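Long-range contacts in hypothetical sugar ABC-transporter sugar binding protein (Arthrobacter globiformis, PDB 7BVT), which binds cyclic alpha-maltosyl-(1→6)-maltose and probably delivers it to an ABC transporter for uptake into the cell: residues W165-K169 against E229-Y233; K181-D185 against W248-E252; L320-T326 against V337-V341. One frame throughout, in Å; residues are numbered along the deposited sequence.

Contact 1: residues W165-K169 against E229-Y233; sequences WDELK and EALQY
Trp165 and Tyr233 lie flat on one another, their side chains reaching out from two nearly parallel helices (10° between the axes of the short segments) to form an offset stack. The pyrrole ring of Trp165 and the phenol ring of Tyr233 have centroids 3.7 Å apart and planes tilted by only 6°, so Tyr233 lies over one face of the indole. The segment axes stay 12.5 Å apart, a gap that two broad aromatic side chains are well suited to bridge. Tyr233 reaches across because its CG stands anti to the backbone N (chi1 174°). Beyond the stack, the benzo end of the indole rests on the backbone of the partner helix, with Trp165 CH2 3.7 Å from Ala230 CA; the small side chain of Ala230 permits this approach. At the hydroxyl end of the tyrosine, Leu168 CD1 lies 3.4 Å from Tyr233 OH. Lys169 runs its methylenes along the phenol edge, CD 4.0 Å from Tyr233 CD1, while its ammonium reaches back one turn to a salt bridge, NZ to Asp166 OD1 at 3.2 Å. The indole N-H is satisfied by Gln207 OE1, which helps fix the ring's rotation. Helix 195-207, which supplies that glutamine, also touches both aromatic side chains through Asn204, so the stack joins helices 165-179 and 225-239 beside a third helix.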
# COMPACT_ATOMS: atom_id res chain seq x y z
N TRP A 165 17.41 -4.68 -11.16
CA TRP A 165 17.56 -5.97 -10.42
C TRP A 165 19.01 -6.44 -10.47
O TRP A 165 19.52 -6.87 -9.48
CB TRP A 165 16.64 -7.01 -11.02
CG TRP A 165 15.19 -6.75 -10.79
CD1 TRP A 165 14.60 -5.67 -10.18
CD2 TRP A 165 14.12 -7.64 -11.15
NE1 TRP A 165 13.24 -5.85 -10.14
CE2 TRP A 165 12.93 -7.04 -10.71
CE3 TRP A 165 14.07 -8.91 -11.71
CZ2 TRP A 165 11.68 -7.64 -10.91
CZ3 TRP A 165 12.83 -9.52 -11.88
CH2 TRP A 165 11.66 -8.89 -11.49
N ASP A 166 19.64 -6.29 -11.62
CA ASP A 166 21.04 -6.76 -11.76
C ASP A 166 21.96 -5.92 -10.88
O ASP A 166 22.83 -6.48 -10.27
CB ASP A 166 21.45 -6.71 -13.24
CG ASP A 166 21.08 -7.98 -13.99
OD1 ASP A 166 20.56 -8.90 -13.38
OD2 ASP A 166 21.24 -7.98 -15.21
N GLU A 167 21.76 -4.63 -10.81
CA GLU A 167 22.54 -3.75 -9.93
C GLU A 167 22.33 -4.15 -8.48
O GLU A 167 23.22 -4.11 -7.70
CB GLU A 167 22.21 -2.29 -10.17
CG GLU A 167 22.78 -1.79 -11.48
CD GLU A 167 22.45 -0.38 -11.86
OE1 GLU A 167 21.91 0.35 -11.00
OE2 GLU A 167 22.70 -0.01 -13.00
N LEU A 168 21.09 -4.48 -8.08
CA LEU A 168 20.80 -4.82 -6.69
C LEU A 168 21.50 -6.13 -6.39
O LEU A 168 22.06 -6.25 -5.31
CB LEU A 168 19.29 -4.86 -6.45
CG LEU A 168 18.82 -5.32 -5.08
CD1 LEU A 168 17.38 -4.86 -4.80
CD2 LEU A 168 18.87 -6.83 -4.97
N LYS A 169 21.42 -7.12 -7.27
CA LYS A 169 22.05 -8.41 -6.96
C LYS A 169 23.57 -8.19 -6.81
O LYS A 169 24.13 -8.78 -5.92
CB LYS A 169 21.74 -9.43 -8.07
CG LYS A 169 20.32 -9.99 -7.97
CD LYS A 169 19.96 -10.94 -9.06
CE LYS A 169 19.67 -10.21 -10.37
NZ LYS A 169 19.40 -11.15 -11.47
N GLU A 229 10.26 -14.83 -13.96
CA GLU A 229 11.38 -13.84 -13.89
C GLU A 229 11.40 -13.24 -12.48
O GLU A 229 12.46 -13.15 -11.84
CB GLU A 229 11.18 -12.74 -14.93
CG GLU A 229 12.39 -11.85 -15.05
CD GLU A 229 12.25 -10.69 -16.01
OE1 GLU A 229 11.35 -10.74 -16.86
OE2 GLU A 229 13.10 -9.73 -15.89
N ALA A 230 10.24 -12.85 -11.96
CA ALA A 230 10.17 -12.21 -10.63
C ALA A 230 10.53 -13.23 -9.56
O ALA A 230 11.26 -12.90 -8.61
CB ALA A 230 8.80 -11.58 -10.39
N LEU A 231 9.97 -14.44 -9.60
CA LEU A 231 10.29 -15.45 -8.55
C LEU A 231 11.76 -15.92 -8.67
O LEU A 231 12.40 -16.17 -7.63
CB LEU A 231 9.30 -16.62 -8.62
CG LEU A 231 9.49 -17.65 -7.50
CD1 LEU A 231 9.46 -17.04 -6.12
CD2 LEU A 231 8.46 -18.79 -7.61
N GLN A 232 12.31 -16.02 -9.88
CA GLN A 232 13.73 -16.42 -10.07
C GLN A 232 14.63 -15.35 -9.46
O GLN A 232 15.68 -15.69 -8.88
CB GLN A 232 14.04 -16.58 -11.55
CG GLN A 232 15.40 -17.24 -11.78
CD GLN A 232 15.39 -18.67 -11.29
OE1 GLN A 232 14.60 -19.51 -11.77
NE2 GLN A 232 16.25 -18.97 -10.32
N TYR A 233 14.19 -14.10 -9.50
CA TYR A 233 14.95 -12.99 -8.85
C TYR A 233 15.05 -13.23 -7.35
O TYR A 233 16.16 -13.13 -6.77
CB TYR A 233 14.29 -11.65 -9.18
CG TYR A 233 14.77 -10.37 -8.55
CD1 TYR A 233 16.09 -9.98 -8.56
CD2 TYR A 233 13.83 -9.45 -8.14
CE1 TYR A 233 16.49 -8.75 -8.08
CE2 TYR A 233 14.19 -8.19 -7.68
CZ TYR A 233 15.53 -7.84 -7.68
OH TYR A 233 15.89 -6.58 -7.28

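Contact 2: residues K181-D185 against W248-E252; sequences KPGYD and WGEFE
The carboxylate of Asp185 accepts two backbone N-H groups from the turn 249-251, in the lobe of this periplasmic-binding-protein-type fold that holds both segments; residues 250-252 have helical backbone angles but lack the regular bonds. Both hydrogen bonds end on one oxygen: Phe251 N gives a nearly straight bond of 2.9 Å to Asp185 OD2 (173° at the hydrogen), arriving on the syn side but tilted out of the carboxylate plane, whereas the bond from Gly249 N, 3.0 Å to the same OD2, is more bent at 139° and comes from above the plane, on the opposite face. Aspartate suits the place, since its short chain carries an acceptor into converging N-H groups, and these bonds probably favour the ionised form. Gly249 has a positive phi, 105°, where a side chain would press on the preceding carbonyl, so the turn calls for glycine. Apolar contacts flank the bonds. Asp185 CB lies 3.7 Å from Trp248 CE3, and the proline ring of Pro182 touches the CB of Glu250. The Trp248 side chain is about 5 Å from a bound glucose unit and its ring meets that of Tyr187, a residue of the sugar pocket, while backbone hydrogen bonds of Pro182 with Gly257 and of Asp185 with Ser258 tie the 181-185 loop to the start of strand 258-262. Beside the straight bond, Phe251 CB sits 3.4 Å from Asp185 OD2.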
# COMPACT_ATOMS: atom_id res chain seq x y z
N LYS A 181 27.31 -9.41 5.85
CA LYS A 181 25.91 -9.07 6.15
C LYS A 181 25.05 -9.23 4.89
O LYS A 181 25.50 -8.97 3.76
CB LYS A 181 25.87 -7.64 6.69
CG LYS A 181 26.46 -7.49 8.08
CD LYS A 181 26.62 -6.07 8.55
CE LYS A 181 27.41 -6.01 9.85
NZ LYS A 181 27.46 -4.64 10.44
N PRO A 182 23.75 -9.56 5.07
CA PRO A 182 22.83 -9.61 3.93
C PRO A 182 22.83 -8.25 3.23
O PRO A 182 22.75 -7.22 3.93
CB PRO A 182 21.44 -9.89 4.52
CG PRO A 182 21.71 -10.36 5.92
CD PRO A 182 23.02 -9.71 6.33
N GLY A 183 22.89 -8.25 1.89
CA GLY A 183 22.90 -7.02 1.10
C GLY A 183 21.50 -6.47 0.97
O GLY A 183 21.38 -5.28 0.70
N TYR A 184 20.49 -7.33 1.10
CA TYR A 184 19.08 -6.95 0.78
C TYR A 184 18.14 -7.91 1.52
O TYR A 184 18.29 -9.13 1.32
CB TYR A 184 18.87 -6.97 -0.72
CG TYR A 184 17.44 -6.75 -1.16
CD1 TYR A 184 16.80 -5.53 -0.96
CD2 TYR A 184 16.76 -7.73 -1.85
CE1 TYR A 184 15.49 -5.33 -1.39
CE2 TYR A 184 15.46 -7.53 -2.31
CZ TYR A 184 14.84 -6.32 -2.10
OH TYR A 184 13.54 -6.13 -2.50
N ASP A 185 17.18 -7.41 2.28
CA ASP A 185 16.21 -8.30 2.97
C ASP A 185 15.06 -8.62 2.01
O ASP A 185 14.52 -7.66 1.42
CB ASP A 185 15.62 -7.66 4.23
CG ASP A 185 16.58 -7.51 5.39
OD1 ASP A 185 17.76 -7.85 5.24
OD2 ASP A 185 16.10 -7.04 6.42
N TRP A 248 14.02 -11.66 7.51
CA TRP A 248 13.47 -10.29 7.41
C TRP A 248 13.89 -9.49 8.65
O TRP A 248 13.83 -10.06 9.75
CB TRP A 248 11.94 -10.29 7.25
CG TRP A 248 11.41 -8.89 7.23
CD1 TRP A 248 10.82 -8.19 8.25
CD2 TRP A 248 11.53 -7.97 6.14
NE1 TRP A 248 10.53 -6.90 7.86
CE2 TRP A 248 10.99 -6.73 6.57
CE3 TRP A 248 12.03 -8.07 4.85
CZ2 TRP A 248 10.91 -5.63 5.71
CZ3 TRP A 248 12.00 -6.97 4.02
CH2 TRP A 248 11.41 -5.77 4.44
N GLY A 249 14.26 -8.23 8.51
CA GLY A 249 14.41 -7.31 9.65
C GLY A 249 15.88 -7.06 9.96
O GLY A 249 16.16 -6.14 10.77
N GLU A 250 16.79 -7.77 9.30
CA GLU A 250 18.25 -7.46 9.44
C GLU A 250 18.56 -6.00 9.07
O GLU A 250 19.40 -5.33 9.73
CB GLU A 250 19.10 -8.43 8.64
CG GLU A 250 19.02 -9.83 9.16
CD GLU A 250 19.28 -9.98 10.65
OE1 GLU A 250 20.39 -9.60 11.10
OE2 GLU A 250 18.35 -10.47 11.36
N PHE A 251 17.93 -5.49 8.01
CA PHE A 251 18.14 -4.11 7.52
C PHE A 251 17.70 -3.16 8.63
O PHE A 251 18.44 -2.21 8.94
CB PHE A 251 17.31 -3.87 6.25
CG PHE A 251 17.27 -2.42 5.88
CD1 PHE A 251 18.41 -1.71 5.55
CD2 PHE A 251 16.07 -1.73 5.94
CE1 PHE A 251 18.34 -0.36 5.23
CE2 PHE A 251 16.02 -0.38 5.71
CZ PHE A 251 17.15 0.31 5.35
N GLU A 252 16.52 -3.40 9.18
CA GLU A 252 15.90 -2.48 10.16
C GLU A 252 16.76 -2.42 11.45
O GLU A 252 16.81 -1.35 12.05
CB GLU A 252 14.47 -2.90 10.44
CG GLU A 252 13.59 -2.61 9.24
CD GLU A 252 12.19 -3.17 9.30
OE1 GLU A 252 11.76 -3.60 10.36
OE2 GLU A 252 11.54 -3.19 8.26

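Contact 3: residues L320-T326 against V337-V341; sequences LEPDQVT and VLDSV
Val341, Leu338 and Val325 form the apolar heart of this contact. Leu338 pushes CD1 into the bend where the chain enters helix 322-332: that methyl lies 3.3 Å from the carbonyl oxygen of Leu320 and 3.6 Å from Val325 CG2. A leucine fits because CD1 stands anti to CA (chi2 180°), which carries this methyl far from the backbone and into the bend. Val325 turns CG2 to Leu338, while CG1 lies against Val341 CG2 at 3.9 Å and also near Leu338 CD1. Glu321 and Leu338 hold N-cap positions; the chain runs along helix 322-332 and returns through a loop, so that the start of helix 339-342 packs against the start of helix 322-332 in one lobe of the solute-binding fold. Pro322 suits a first turn, where its missing N-H costs no helical bond, and its CB lies 4.2 Å from Val341 CG2. Thr326 presents OG1 to Val341 CG1 at 3.5 Å, and its proton goes to Pro322 O at 2.8 Å, from above the carbonyl plane, while Thr326 N reaches the same oxygen from the opposite face. Toward helix 112-117 and strand 131-136, Leu320 CD2 meets Val337 CG2 at 3.7 Å.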
# COMPACT_ATOMS: atom_id res chain seq x y z
N LEU A 320 -11.06 16.06 0.37
CA LEU A 320 -10.29 15.73 -0.87
C LEU A 320 -9.97 16.98 -1.69
O LEU A 320 -9.44 16.84 -2.80
CB LEU A 320 -11.11 14.71 -1.67
CG LEU A 320 -11.09 13.31 -1.06
CD1 LEU A 320 -12.07 12.37 -1.74
CD2 LEU A 320 -9.67 12.70 -1.06
N GLU A 321 -10.27 18.19 -1.19
CA GLU A 321 -9.83 19.42 -1.90
C GLU A 321 -8.32 19.53 -1.74
O GLU A 321 -7.76 19.10 -0.69
CB GLU A 321 -10.56 20.64 -1.37
CG GLU A 321 -12.05 20.57 -1.61
CD GLU A 321 -12.88 21.73 -1.09
OE1 GLU A 321 -12.30 22.63 -0.44
OE2 GLU A 321 -14.09 21.73 -1.35
N PRO A 322 -7.62 20.14 -2.72
CA PRO A 322 -6.16 20.18 -2.68
C PRO A 322 -5.58 20.76 -1.38
O PRO A 322 -4.58 20.23 -0.86
CB PRO A 322 -5.77 21.04 -3.89
CG PRO A 322 -6.97 20.99 -4.81
CD PRO A 322 -8.19 20.70 -3.96
N ASP A 323 -6.16 21.86 -0.89
CA ASP A 323 -5.60 22.48 0.34
C ASP A 323 -5.63 21.49 1.51
O ASP A 323 -4.66 21.50 2.30
CB ASP A 323 -6.36 23.74 0.76
CG ASP A 323 -6.10 24.91 -0.17
OD1 ASP A 323 -5.28 24.77 -1.11
OD2 ASP A 323 -6.70 25.98 0.11
N GLN A 324 -6.70 20.72 1.63
CA GLN A 324 -6.84 19.71 2.73
C GLN A 324 -5.85 18.57 2.48
O GLN A 324 -5.14 18.18 3.40
CB GLN A 324 -8.28 19.23 2.85
CG GLN A 324 -9.14 20.16 3.69
CD GLN A 324 -9.38 21.50 3.04
OE1 GLN A 324 -8.68 22.49 3.34
NE2 GLN A 324 -10.30 21.56 2.08
N VAL A 325 -5.82 18.05 1.26
CA VAL A 325 -4.96 16.89 0.92
C VAL A 325 -3.49 17.30 1.15
O VAL A 325 -2.71 16.51 1.70
CB VAL A 325 -5.21 16.48 -0.54
CG1 VAL A 325 -4.08 15.64 -1.14
CG2 VAL A 325 -6.57 15.82 -0.69
N THR A 326 -3.10 18.53 0.79
CA THR A 326 -1.70 18.97 0.96
C THR A 326 -1.40 19.04 2.46
O THR A 326 -0.41 18.45 2.92
CB THR A 326 -1.49 20.35 0.33
OG1 THR A 326 -1.81 20.24 -1.05
CG2 THR A 326 -0.06 20.83 0.47
N VAL A 337 -3.33 11.66 -2.19
CA VAL A 337 -4.14 10.79 -3.08
C VAL A 337 -4.44 11.47 -4.43
O VAL A 337 -4.95 10.78 -5.34
CB VAL A 337 -5.44 10.34 -2.38
CG1 VAL A 337 -5.12 9.59 -1.11
CG2 VAL A 337 -6.39 11.48 -2.10
N LEU A 338 -4.23 12.78 -4.54
CA LEU A 338 -4.49 13.56 -5.75
C LEU A 338 -3.23 13.59 -6.61
O LEU A 338 -2.16 13.92 -6.09
CB LEU A 338 -4.91 14.97 -5.35
CG LEU A 338 -6.19 15.09 -4.55
CD1 LEU A 338 -6.48 16.55 -4.22
CD2 LEU A 338 -7.38 14.54 -5.32
N ASP A 339 -3.37 13.33 -7.91
CA ASP A 339 -2.24 13.46 -8.85
C ASP A 339 -1.74 14.91 -8.80
O ASP A 339 -0.51 15.14 -8.81
CB ASP A 339 -2.64 13.06 -10.28
CG ASP A 339 -2.89 11.59 -10.63
OD1 ASP A 339 -2.76 10.77 -9.78
OD2 ASP A 339 -3.31 11.33 -11.79
N SER A 340 -2.66 15.87 -8.77
CA SER A 340 -2.33 17.31 -8.91
C SER A 340 -1.48 17.76 -7.72
O SER A 340 -0.65 18.65 -7.89
CB SER A 340 -3.55 18.14 -8.97
OG SER A 340 -4.22 18.16 -7.72
N VAL A 341 -1.61 17.11 -6.59
CA VAL A 341 -0.80 17.49 -5.40
C VAL A 341 0.55 16.77 -5.49
O VAL A 341 1.58 17.43 -5.31
CB VAL A 341 -1.56 17.23 -4.09
CG1 VAL A 341 -0.66 17.45 -2.88
CG2 VAL A 341 -2.81 18.06 -3.99

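In the fold
From the N terminus, the chain first opens contact 1 at helix 165-179 and, just beyond it, contact 2 in the following loop. Contact 1 closes on helix 225-239 and contact 2 on the loop before strand 258-262, so the two cross; the chain between holds no strand and includes helix 195-207. They also touch, with Leu168 CD2 3.9 Å from Tyr184 CD2, which joins the helical pair to the loops beside strand 258-262. Contact 3 follows in series, closing a short loop made of the rest of helix 322-332 and the link to helix 339-342. Its centre lies about 35 Å from those of the other two, on the opposite side of the chain's centre, with the bound sugar between.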